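Local coordinates for protein tRNA-splicing endonuclease (Sulfolobus tokodaii, PDB 2CV8) that probably cleaves precursor tRNA at the 5' and 3' splice sites, releasing the intron and leaving 2',3'-cyclic phosphate and 5'-hydroxyl ends, at residues Leu129-Asp134 with Leu158-Val163; Gly53-Lys58 with Val93-Arg98; Lys29-Ser34 with Glu45-Leu50; Leu20-Gly25 with Lys37-Ile42. All blocks are in the same frame, centred on the assembly; numbering follows the deposited sequence.

Interaction 1: Leu129-Asp134 with Leu158-Val163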
loop_
_atom_site.group_PDB
_atom_site.type_symbol
_atom_site.label_atom_id
_atom_site.label_comp_id
_atom_site.label_asym_id
_atom_site.label_seq_id
_atom_site.Cartn_x
_atom_site.Cartn_y
_atom_site.Cartn_z
ATOM N N LEU B 129 -0.508 12.357 3.660
ATOM C CA LEU B 129 -0.101 11.489 4.753
ATOM C C LEU B 129 0.880 10.452 4.242
ATOM O O LEU B 129 0.617 9.760 3.260
ATOM C CB LEU B 129 -1.323 10.805 5.354
ATOM C CG LEU B 129 -1.989 11.494 6.542
ATOM C CD1 LEU B 129 -1.842 13.003 6.461
ATOM C CD2 LEU B 129 -3.445 11.086 6.571
ATOM N N VAL B 130 2.020 10.345 4.911
ATOM C CA VAL B 130 3.034 9.396 4.491
ATOM C C VAL B 130 3.390 8.427 5.601
ATOM O O VAL B 130 3.461 8.792 6.776
ATOM C CB VAL B 130 4.358 10.115 4.037
ATOM C CG1 VAL B 130 5.350 9.097 3.498
ATOM C CG2 VAL B 130 4.070 11.164 2.970
ATOM N N ILE B 131 3.616 7.182 5.212
ATOM C CA ILE B 131 4.016 6.145 6.144
ATOM C C ILE B 131 5.318 5.581 5.617
ATOM O O ILE B 131 5.352 5.013 4.525
ATOM C CB ILE B 131 2.962 5.036 6.225
ATOM C CG1 ILE B 131 1.809 5.499 7.130
ATOM C CG2 ILE B 131 3.604 3.749 6.707
ATOM C CD1 ILE B 131 0.627 4.587 7.137
ATOM N N ALA B 132 6.390 5.764 6.386
ATOM C CA ALA B 132 7.705 5.279 5.990
ATOM C C ALA B 132 7.824 3.768 6.173
ATOM O O ALA B 132 7.336 3.205 7.156
ATOM C CB ALA B 132 8.783 5.991 6.790
ATOM N N LEU B 133 8.484 3.119 5.219
ATOM C CA LEU B 133 8.653 1.683 5.268
ATOM C C LEU B 133 10.019 1.223 4.790
ATOM O O LEU B 133 10.671 1.878 3.976
ATOM C CB LEU B 133 7.567 1.012 4.428
ATOM C CG LEU B 133 6.720 -0.023 5.158
ATOM C CD1 LEU B 133 6.197 0.541 6.486
ATOM C CD2 LEU B 133 5.588 -0.441 4.256
ATOM N N ASP B 134 10.435 0.083 5.324
ATOM C CA ASP B 134 11.700 -0.540 4.981
ATOM C C ASP B 134 11.318 -1.469 3.829
ATOM O O ASP B 134 10.480 -2.355 3.980
ATOM C CB ASP B 134 12.217 -1.271 6.222
ATOM C CG ASP B 134 13.330 -2.250 5.924
ATOM O OD1 ASP B 134 14.011 -2.135 4.878
ATOM O OD2 ASP B 134 13.525 -3.146 6.772
ATOM N N LEU B 158 -2.944 8.895 1.160
ATOM C CA LEU B 158 -2.041 8.008 1.894
ATOM C C LEU B 158 -0.902 7.590 0.967
ATOM O O LEU B 158 -1.126 7.226 -0.192
ATOM C CB LEU B 158 -2.794 6.774 2.392
ATOM C CG LEU B 158 -2.082 5.899 3.427
ATOM C CD1 LEU B 158 -0.880 5.239 2.792
ATOM C CD2 LEU B 158 -1.665 6.740 4.630
ATOM N N ILE B 159 0.320 7.618 1.489
ATOM C CA ILE B 159 1.502 7.288 0.695
ATOM C C ILE B 159 2.571 6.544 1.486
ATOM O O ILE B 159 2.901 6.920 2.606
ATOM C CB ILE B 159 2.119 8.581 0.107
ATOM C CG1 ILE B 159 1.132 9.224 -0.861
ATOM C CG2 ILE B 159 3.413 8.280 -0.624
ATOM C CD1 ILE B 159 1.670 10.442 -1.552
ATOM N N LEU B 160 3.104 5.489 0.877
ATOM C CA LEU B 160 4.141 4.652 1.471
ATOM C C LEU B 160 5.519 5.144 1.063
ATOM O O LEU B 160 5.806 5.281 -0.121
ATOM C CB LEU B 160 3.964 3.203 1.006
ATOM C CG LEU B 160 3.360 2.210 1.996
ATOM C CD1 LEU B 160 4.405 1.897 3.048
ATOM C CD2 LEU B 160 2.107 2.778 2.641
ATOM N N GLY B 161 6.373 5.419 2.038
ATOM C CA GLY B 161 7.712 5.873 1.716
ATOM C C GLY B 161 8.676 4.724 1.926
ATOM O O GLY B 161 9.176 4.524 3.035
ATOM N N ILE B 162 8.945 3.970 0.864
ATOM C CA ILE B 162 9.841 2.825 0.958
ATOM C C ILE B 162 11.306 3.200 0.757
ATOM O O ILE B 162 11.720 3.611 -0.328
ATOM C CB ILE B 162 9.407 1.746 -0.033
ATOM C CG1 ILE B 162 7.988 1.292 0.333
ATOM C CG2 ILE B 162 10.376 0.585 0.002
ATOM C CD1 ILE B 162 7.453 0.145 -0.491
ATOM N N VAL B 163 12.079 3.030 1.830
ATOM C CA VAL B 163 13.486 3.385 1.870
ATOM C C VAL B 163 14.462 2.227 1.782
ATOM O O VAL B 163 14.262 1.183 2.399
ATOM C CB VAL B 163 13.798 4.154 3.185
ATOM C CG1 VAL B 163 15.256 4.584 3.225
ATOM C CG2 VAL B 163 12.889 5.363 3.305
#
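Leu158, near the start of the second of two parallel strands, pairs with Leu129. Its CG stands anti to the backbone N (chi1 -167°), which carries CD2 back across the pair to 4.0 Å from Ile131 CD1. Ile159 is bonded to the neighbouring strand through both its N and its O: the N gives a weak, bent bond to Leu129 O, while the O takes the Ile131 N-H at 2.7 Å, nearly along the C=O axis. Leu160 points to the same face as Leu158 and lies alongside Ile131, CD1 to CG2 at 4.2 Å. Gly161 repeats the double link, N to Ile131 O and O to Leu133 N, each 2.7 Å, with both donors above the carbonyl planes. Ile162 sets CG1 4.1 Å from Leu133 CB, and Val163 N closes the series on Leu133 O, a straight bond at 170°. The face of Ile131, Leu158 and Leu160 packs against helix 141-151, where Phe147 meets Ile131 and Leu160; the face of Ala132 and Val163 meets helix 87-99. Strand 128-134, helix 141-151 and strand 157-163 thus form a beta-alpha-beta crossover inside the mixed sheet of the catalytic domain, which belongs to the PDDEXK clan.

Interaction 2: Gly53-Lys58 with Val93-Arg98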
loop_
_atom_site.group_PDB
_atom_site.type_symbol
_atom_site.label_atom_id
_atom_site.label_comp_id
_atom_site.label_asym_id
_atom_site.label_seq_id
_atom_site.Cartn_x
_atom_site.Cartn_y
_atom_site.Cartn_z
ATOM N N GLY B 53 15.553 17.478 15.028
ATOM C CA GLY B 53 16.827 17.972 15.511
ATOM C C GLY B 53 18.017 17.502 14.689
ATOM O O GLY B 53 18.910 18.288 14.361
ATOM N N VAL B 54 18.037 16.214 14.365
ATOM C CA VAL B 54 19.123 15.651 13.587
ATOM C C VAL B 54 19.154 16.325 12.215
ATOM O O VAL B 54 20.227 16.614 11.683
ATOM C CB VAL B 54 18.967 14.097 13.445
ATOM C CG1 VAL B 54 20.023 13.532 12.494
ATOM C CG2 VAL B 54 19.118 13.437 14.811
ATOM N N TYR B 55 17.979 16.592 11.649
ATOM C CA TYR B 55 17.912 17.249 10.346
ATOM C C TYR B 55 18.509 18.652 10.429
ATOM O O TYR B 55 19.418 18.993 9.661
ATOM C CB TYR B 55 16.465 17.352 9.853
ATOM C CG TYR B 55 16.357 17.986 8.482
ATOM C CD1 TYR B 55 16.991 17.411 7.382
ATOM C CD2 TYR B 55 15.664 19.182 8.290
ATOM C CE1 TYR B 55 16.943 18.006 6.126
ATOM C CE2 TYR B 55 15.612 19.790 7.034
ATOM C CZ TYR B 55 16.258 19.190 5.959
ATOM O OH TYR B 55 16.234 19.768 4.717
ATOM N N LEU B 56 17.994 19.456 11.365
ATOM C CA LEU B 56 18.469 20.822 11.554
ATOM C C LEU B 56 19.971 20.899 11.825
ATOM O O LEU B 56 20.658 21.803 11.333
ATOM C CB LEU B 56 17.699 21.495 12.687
ATOM C CG LEU B 56 16.217 21.727 12.378
ATOM C CD1 LEU B 56 15.543 22.404 13.569
ATOM C CD2 LEU B 56 16.077 22.579 11.118
ATOM N N VAL B 57 20.482 19.963 12.614
ATOM C CA VAL B 57 21.908 19.948 12.892
ATOM C C VAL B 57 22.647 19.762 11.569
ATOM O O VAL B 57 23.550 20.529 11.235
ATOM C CB VAL B 57 22.284 18.799 13.840
ATOM C CG1 VAL B 57 23.778 18.529 13.750
ATOM C CG2 VAL B 57 21.880 19.150 15.272
ATOM N N LYS B 58 22.251 18.742 10.817
ATOM C CA LYS B 58 22.865 18.451 9.532
ATOM C C LYS B 58 22.767 19.657 8.605
ATOM O O LYS B 58 23.630 19.863 7.754
ATOM C CB LYS B 58 22.176 17.249 8.887
ATOM C CG LYS B 58 22.721 16.845 7.530
ATOM C CD LYS B 58 21.693 15.994 6.796
ATOM C CE LYS B 58 22.151 15.608 5.396
ATOM N NZ LYS B 58 23.207 14.560 5.413
ATOM N N VAL B 93 12.895 9.318 5.134
ATOM C CA VAL B 93 11.765 9.956 4.464
ATOM C C VAL B 93 11.647 11.413 4.926
ATOM O O VAL B 93 11.396 12.308 4.113
ATOM C CB VAL B 93 10.407 9.240 4.746
ATOM C CG1 VAL B 93 9.291 9.907 3.941
ATOM C CG2 VAL B 93 10.482 7.774 4.372
ATOM N N TYR B 94 11.830 11.658 6.221
ATOM C CA TYR B 94 11.735 13.025 6.715
ATOM C C TYR B 94 12.662 13.922 5.921
ATOM O O TYR B 94 12.237 14.925 5.335
ATOM C CB TYR B 94 12.136 13.133 8.182
ATOM C CG TYR B 94 11.975 14.546 8.705
ATOM C CD1 TYR B 94 10.753 14.997 9.181
ATOM C CD2 TYR B 94 13.027 15.441 8.659
ATOM C CE1 TYR B 94 10.583 16.305 9.598
ATOM C CE2 TYR B 94 12.870 16.760 9.065
ATOM C CZ TYR B 94 11.644 17.188 9.531
ATOM O OH TYR B 94 11.481 18.503 9.880
ATOM N N GLU B 95 13.938 13.546 5.921
ATOM C CA GLU B 95 14.984 14.286 5.233
ATOM C C GLU B 95 14.709 14.467 3.743
ATOM O O GLU B 95 14.736 15.587 3.234
ATOM C CB GLU B 95 16.315 13.568 5.419
ATOM C CG GLU B 95 17.481 14.266 4.776
ATOM C CD GLU B 95 18.725 13.419 4.826
ATOM O OE1 GLU B 95 18.708 12.323 4.216
ATOM O OE2 GLU B 95 19.709 13.843 5.475
ATOM N N ASP B 96 14.455 13.357 3.054
ATOM C CA ASP B 96 14.191 13.377 1.623
ATOM C C ASP B 96 13.051 14.322 1.295
ATOM O O ASP B 96 13.151 15.144 0.386
ATOM C CB ASP B 96 13.860 11.965 1.143
ATOM C CG ASP B 96 13.642 11.878 -0.373
ATOM O OD1 ASP B 96 12.471 11.828 -0.814
ATOM O OD2 ASP B 96 14.644 11.847 -1.120
ATOM N N LEU B 97 11.964 14.212 2.043
ATOM C CA LEU B 97 10.827 15.067 1.802
ATOM C C LEU B 97 11.143 16.503 2.157
ATOM O O LEU B 97 10.768 17.435 1.440
ATOM C CB LEU B 97 9.621 14.581 2.597
ATOM C CG LEU B 97 8.963 13.314 2.041
ATOM C CD1 LEU B 97 7.658 13.045 2.774
ATOM C CD2 LEU B 97 8.695 13.489 0.554
ATOM N N ARG B 98 11.843 16.684 3.265
ATOM C CA ARG B 98 12.192 18.022 3.700
ATOM C C ARG B 98 13.150 18.650 2.678
ATOM O O ARG B 98 13.003 19.809 2.287
ATOM C CB ARG B 98 12.847 17.952 5.076
ATOM C CG ARG B 98 12.653 19.187 5.892
ATOM C CD ARG B 98 11.277 19.231 6.526
ATOM N NE ARG B 98 10.893 20.612 6.805
ATOM C CZ ARG B 98 10.003 20.987 7.717
ATOM N NH1 ARG B 98 9.385 20.098 8.471
ATOM N NH2 ARG B 98 9.725 22.266 7.868
#
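Helices 53-58 and 93-98 run at 50° to each other with their axes 10.5 Å apart, a wide spacing that leaves room for an aromatic ring between them. The backbones come nearest at Tyr55 and Glu95, where CA and CA are 6.6 Å apart. Tyr55 fills the gap. Its CG is anti to the backbone N (chi1 -178°), so the ring reaches straight over to the second helix and meets Tyr94, Glu95 and Arg98, which line one side of about a turn of that helix. Tyr94 approaches it edge first: the two rings form an offset edge-to-face pair, centroids 5.6 Å apart and planes at 73°, with Tyr55 CG lying in the plane of the Tyr94 ring, 3.7 Å from Tyr94 CE2. Arg98 works through its aliphatic part, CB standing over the Tyr55 face 4.1 Å from the ring centroid in a CH-pi contact. A bend at chi2 then leads the guanidinium away, and it makes a cation-pi contact with Tyr27. Glu95 CG passes 4.0 Å from Tyr55 CE1, and the carboxylate goes on to the exposed margin, where OE2 forms a loose salt bridge with Lys58 NZ at 3.6 Å. The hydroxyl end of Tyr55 is held by a hydrogen bond to Glu99, the residue after Arg98. This is a helix-helix interface with an aromatic centre and a salt bridge at its exposed margin, and it joins the N-terminal domain to the catalytic C-terminal domain of the endonuclease.

Interaction 3: Lys29-Ser34 with Glu45-Leu50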
loop_
_atom_site.group_PDB
_atom_site.type_symbol
_atom_site.label_atom_id
_atom_site.label_comp_id
_atom_site.label_asym_id
_atom_site.label_seq_id
_atom_site.Cartn_x
_atom_site.Cartn_y
_atom_site.Cartn_z
ATOM N N LYS B 29 7.112 21.640 18.074
ATOM C CA LYS B 29 5.823 22.018 18.631
ATOM C C LYS B 29 6.024 22.724 19.967
ATOM O O LYS B 29 6.788 22.268 20.810
ATOM C CB LYS B 29 4.979 20.765 18.832
ATOM C CG LYS B 29 3.607 21.007 19.439
ATOM C CD LYS B 29 2.851 19.694 19.613
ATOM C CE LYS B 29 1.519 19.904 20.316
ATOM N NZ LYS B 29 1.688 20.431 21.700
ATOM N N PRO B 30 5.368 23.872 20.166
ATOM C CA PRO B 30 5.527 24.574 21.441
ATOM C C PRO B 30 4.751 23.830 22.518
ATOM O O PRO B 30 3.737 23.185 22.234
ATOM C CB PRO B 30 4.944 25.952 21.152
ATOM C CG PRO B 30 5.180 26.122 19.694
ATOM C CD PRO B 30 4.780 24.769 19.159
ATOM N N ILE B 31 5.257 23.903 23.744
ATOM C CA ILE B 31 4.650 23.249 24.901
ATOM C C ILE B 31 3.338 23.923 25.315
ATOM O O ILE B 31 3.319 25.123 25.596
ATOM C CB ILE B 31 5.611 23.304 26.111
ATOM C CG1 ILE B 31 6.917 22.579 25.774
ATOM C CG2 ILE B 31 4.931 22.732 27.352
ATOM C CD1 ILE B 31 7.761 22.239 26.999
ATOM N N GLY B 32 2.247 23.161 25.357
ATOM C CA GLY B 32 0.973 23.737 25.763
ATOM C C GLY B 32 0.040 24.101 24.624
ATOM O O GLY B 32 -1.180 24.091 24.796
ATOM N N ILE B 33 0.605 24.451 23.468
ATOM C CA ILE B 33 -0.188 24.789 22.284
ATOM C C ILE B 33 -0.140 23.561 21.385
ATOM O O ILE B 33 0.792 22.760 21.476
ATOM C CB ILE B 33 0.425 25.929 21.464
ATOM C CG1 ILE B 33 1.086 26.955 22.373
ATOM C CG2 ILE B 33 -0.659 26.595 20.626
ATOM C CD1 ILE B 33 1.703 28.108 21.602
ATOM N N SER B 34 -1.126 23.409 20.513
ATOM C CA SER B 34 -1.122 22.268 19.611
ATOM C C SER B 34 -0.352 22.638 18.349
ATOM O O SER B 34 0.695 22.063 18.044
ATOM C CB SER B 34 -2.552 21.867 19.263
ATOM O OG SER B 34 -3.242 21.451 20.425
ATOM N N GLU B 45 8.683 27.049 25.403
ATOM C CA GLU B 45 9.811 26.351 24.804
ATOM C C GLU B 45 9.405 25.489 23.621
ATOM O O GLU B 45 8.411 24.785 23.660
ATOM C CB GLU B 45 10.521 25.495 25.860
ATOM C CG GLU B 45 9.619 24.899 26.919
ATOM C CD GLU B 45 9.448 25.809 28.117
ATOM O OE1 GLU B 45 8.901 25.357 29.143
ATOM O OE2 GLU B 45 9.864 26.979 28.034
ATOM N N LEU B 46 10.192 25.567 22.562
ATOM C CA LEU B 46 9.938 24.811 21.353
ATOM C C LEU B 46 10.462 23.400 21.576
ATOM O O LEU B 46 11.580 23.215 22.048
ATOM C CB LEU B 46 10.670 25.486 20.180
ATOM C CG LEU B 46 10.298 25.251 18.709
ATOM C CD1 LEU B 46 10.979 24.018 18.172
ATOM C CD2 LEU B 46 8.774 25.154 18.590
ATOM N N ILE B 47 9.650 22.401 21.263
ATOM C CA ILE B 47 10.093 21.026 21.417
ATOM C C ILE B 47 10.288 20.326 20.075
ATOM O O ILE B 47 9.358 20.189 19.288
ATOM C CB ILE B 47 9.123 20.234 22.305
ATOM C CG1 ILE B 47 9.370 20.635 23.763
ATOM C CG2 ILE B 47 9.329 18.733 22.124
ATOM C CD1 ILE B 47 8.748 19.727 24.779
ATOM N N LEU B 48 11.517 19.898 19.817
ATOM C CA LEU B 48 11.860 19.219 18.576
ATOM C C LEU B 48 12.104 17.746 18.815
ATOM O O LEU B 48 12.669 17.360 19.831
ATOM C CB LEU B 48 13.128 19.822 17.961
ATOM C CG LEU B 48 13.116 21.247 17.397
ATOM C CD1 LEU B 48 14.525 21.591 16.893
ATOM C CD2 LEU B 48 12.079 21.368 16.264
ATOM N N SER B 49 11.683 16.924 17.864
ATOM C CA SER B 49 11.885 15.489 17.953
ATOM C C SER B 49 13.290 15.212 17.437
ATOM O O SER B 49 13.868 16.051 16.735
ATOM C CB SER B 49 10.867 14.763 17.082
ATOM O OG SER B 49 11.015 15.105 15.715
ATOM N N LEU B 50 13.851 14.056 17.785
ATOM C CA LEU B 50 15.189 13.727 17.312
ATOM C C LEU B 50 15.277 13.808 15.791
ATOM O O LEU B 50 16.271 14.293 15.251
ATOM C CB LEU B 50 15.604 12.339 17.792
ATOM C CG LEU B 50 16.212 12.355 19.195
ATOM C CD1 LEU B 50 16.382 10.939 19.724
ATOM C CD2 LEU B 50 17.547 13.092 19.138
#
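Ile31 and Ile47 both carry CG1 anti to the carbonyl carbon (chi1 -60° and -76°), and this turns their ends toward each other, just past the end of strand 29-30, CD1 to CD1 at 3.5 Å. Glu45, bent at chi2, brings its CG methylene up to the same Ile31 methyl, so the aliphatic stem rather than the carboxylate does the touching. Leu46 has CG anti to the backbone N, which sets CD2 beside the Pro30 ring, 3.9 Å from CG. The backbone pairing sets the register: Lys29 and Ile47 are an antiparallel hydrogen-bonded pair, Lys29 N to Ile47 O and Ile47 N to Lys29 O, each 2.9 Å long. Pro30, which has no N-H to give, takes the non-hydrogen-bonded place opposite Leu46. One step on, Ile31 N bonds Glu45 O at 3.3 Å, nearly along the C=O axis. Lys29 stretches out through chi3, then bends so that NZ reaches Ile33 O, tying down the turn through Gly32, whose phi is positive. On its other side, strand 46-49 pairs with strand 9-12. The short strand 29-30 is therefore the outermost strand, within this chain, of the mixed sheet in the N-terminal domain, the first arm of an antiparallel hairpin with a long loop.

Interaction 4: Leu20-Gly25 with Lys37-Ile42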
loop_
_atom_site.group_PDB
_atom_site.type_symbol
_atom_site.label_atom_id
_atom_site.label_comp_id
_atom_site.label_asym_id
_atom_site.label_seq_id
_atom_site.Cartn_x
_atom_site.Cartn_y
_atom_site.Cartn_z
ATOM N N LEU B 20 12.238 31.477 15.966
ATOM C CA LEU B 20 13.008 31.520 14.726
ATOM C C LEU B 20 13.042 30.142 14.069
ATOM O O LEU B 20 12.743 30.001 12.879
ATOM C CB LEU B 20 14.434 32.005 14.999
ATOM C CG LEU B 20 14.548 33.411 15.593
ATOM C CD1 LEU B 20 16.011 33.789 15.731
ATOM C CD2 LEU B 20 13.820 34.412 14.707
ATOM N N ILE B 21 13.397 29.130 14.855
ATOM C CA ILE B 21 13.457 27.758 14.370
ATOM C C ILE B 21 12.094 27.331 13.814
ATOM O O ILE B 21 12.007 26.573 12.847
ATOM C CB ILE B 21 13.871 26.795 15.507
ATOM C CG1 ILE B 21 15.272 27.169 16.018
ATOM C CG2 ILE B 21 13.856 25.357 15.008
ATOM C CD1 ILE B 21 15.721 26.429 17.259
ATOM N N TYR B 22 11.029 27.829 14.430
ATOM C CA TYR B 22 9.683 27.491 14.003
ATOM C C TYR B 22 9.349 28.253 12.735
ATOM O O TYR B 22 8.711 27.721 11.831
ATOM C CB TYR B 22 8.677 27.843 15.096
ATOM C CG TYR B 22 7.285 27.345 14.808
ATOM C CD1 TYR B 22 6.971 25.987 14.908
ATOM C CD2 TYR B 22 6.282 28.226 14.412
ATOM C CE1 TYR B 22 5.689 25.519 14.625
ATOM C CE2 TYR B 22 4.996 27.767 14.121
ATOM C CZ TYR B 22 4.707 26.416 14.232
ATOM O OH TYR B 22 3.431 25.977 13.962
ATOM N N LYS B 23 9.774 29.510 12.673
ATOM C CA LYS B 23 9.511 30.320 11.490
ATOM C C LYS B 23 10.182 29.693 10.273
ATOM O O LYS B 23 9.586 29.633 9.196
ATOM C CB LYS B 23 10.023 31.753 11.685
ATOM C CG LYS B 23 8.948 32.742 12.119
ATOM C CD LYS B 23 9.455 34.177 12.106
ATOM C CE LYS B 23 8.317 35.163 12.328
ATOM N NZ LYS B 23 7.615 34.957 13.629
HETATM N N MSE B 24 11.417 29.224 10.459
HETATM C CA MSE B 24 12.182 28.597 9.385
HETATM C C MSE B 24 11.296 27.756 8.463
HETATM O O MSE B 24 11.352 27.890 7.241
HETATM C CB MSE B 24 13.294 27.713 9.965
HETATM C CG MSE B 24 14.444 28.462 10.630
HETATM SE SE MSE B 24 15.840 27.263 11.300
HETATM C CE MSE B 24 16.233 26.392 9.613
ATOM N N GLY B 25 10.479 26.889 9.050
ATOM C CA GLY B 25 9.616 26.051 8.245
ATOM C C GLY B 25 8.715 25.138 9.044
ATOM O O GLY B 25 8.525 23.986 8.690
ATOM N N LYS B 37 -0.589 29.218 14.621
ATOM C CA LYS B 37 -0.818 29.741 13.278
ATOM C C LYS B 37 0.515 30.348 12.837
ATOM O O LYS B 37 1.038 30.026 11.770
ATOM C CB LYS B 37 -1.899 30.826 13.300
ATOM C CG LYS B 37 -3.257 30.356 13.801
ATOM C CD LYS B 37 -3.869 31.352 14.784
ATOM C CE LYS B 37 -4.003 32.746 14.185
ATOM N NZ LYS B 37 -4.970 32.791 13.055
ATOM N N SER B 38 1.062 31.221 13.679
ATOM C CA SER B 38 2.344 31.873 13.411
ATOM C C SER B 38 3.290 31.679 14.592
ATOM O O SER B 38 2.856 31.313 15.689
ATOM C CB SER B 38 2.143 33.367 13.171
ATOM O OG SER B 38 1.472 33.969 14.265
ATOM N N ALA B 39 4.581 31.915 14.365
ATOM C CA ALA B 39 5.567 31.776 15.431
ATOM C C ALA B 39 5.325 32.914 16.420
ATOM O O ALA B 39 5.829 32.928 17.544
ATOM C CB ALA B 39 6.968 31.872 14.859
ATOM N N GLU B 40 4.517 33.860 15.971
ATOM C CA GLU B 40 4.171 35.032 16.739
ATOM C C GLU B 40 3.416 34.656 18.013
ATOM O O GLU B 40 3.554 35.315 19.046
ATOM C CB GLU B 40 3.346 35.952 15.834
ATOM C CG GLU B 40 3.350 37.415 16.197
ATOM C CD GLU B 40 4.713 37.929 16.568
ATOM O OE1 GLU B 40 5.122 37.723 17.733
ATOM O OE2 GLU B 40 5.375 38.533 15.700
ATOM N N GLU B 41 2.631 33.585 17.960
ATOM C CA GLU B 41 1.879 33.169 19.144
ATOM C C GLU B 41 2.568 32.116 20.015
ATOM O O GLU B 41 1.928 31.485 20.850
ATOM C CB GLU B 41 0.468 32.697 18.739
ATOM C CG GLU B 41 0.402 31.776 17.527
ATOM C CD GLU B 41 -1.025 31.591 17.005
ATOM O OE1 GLU B 41 -1.887 31.105 17.771
ATOM O OE2 GLU B 41 -1.278 31.937 15.826
ATOM N N ILE B 42 3.874 31.940 19.831
ATOM C CA ILE B 42 4.644 30.971 20.611
ATOM C C ILE B 42 5.289 31.664 21.810
ATOM O O ILE B 42 6.031 32.636 21.647
ATOM C CB ILE B 42 5.776 30.305 19.760
ATOM C CG1 ILE B 42 5.167 29.451 18.645
ATOM C CG2 ILE B 42 6.680 29.449 20.660
ATOM C CD1 ILE B 42 6.195 28.805 17.714
#
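The ring of Tyr22 is the flat group around which this contact is built. Over one face sits the Ile42 methyl CD1, 3.7 Å from the ring centroid and 29° off its normal, a CH-pi contact placed toward the CG and CD2 side of the ring rather than over the hydroxyl end. At the edge, near the ring plane, lies Ala39 CB, 3.7 Å from Tyr22 CD2. The ring gets there because CG is anti to the backbone N (chi1 -172°), which throws the side chain off the helix and out toward the loop; the hydroxyl then finds the carbonyl of Pro36 and bonds to it, fixing the far end of the ring. Ile42 in turn holds CG1 anti to its own carbonyl carbon, so that CD1 hangs over the tyrosine. The Ala39 methyl is shared: Lys23 lays CG against it at 3.5 Å and folds back at chi4, although this lysine is poorly ordered. Its NZ, uncertain in place, is 4.7 Å from Glu40 OE2 and not in contact with it. The loop is shaped by a 3-10 turn, with Glu41 N bonded to Ser38 O and Ile42 N to Ala39 O, both at 3.2 Å. That turn puts Ala39 and Ile42 on the same side, facing the helix. Ile42 O also bonds Arg19 of the same helix. Here the long connection between strands 29-30 and 46-49 packs on helix 15-25 within the N-terminal domain.

In the fold
Helix 87-99 links the two domains: Val93 CG2 from interaction 2 packs on Ala132 CB of interaction 1 at 3.5 Å. Helix 50-58 of interaction 2 turns Leu56 to the N-terminal contacts, its CD1 meeting Leu48 CD1 of interaction 3 at 3.6 Å and Ile21 CG2 of interaction 4 at 3.7 Å. Interactions 3 and 4 interleave along the chain and pack on each other, Pro30 CG lying 3.5 Å from Ile42 CD1. The centres of interactions 1 and 4 are about 27 Å apart. Of the predicted active-site residues, the side chains of Lys156 and Tyr117 lie about 4 and 7 Å from that of Leu129 in interaction 1; the Arg98 side chain of interaction 2 is about 8 Å from that of Tyr117.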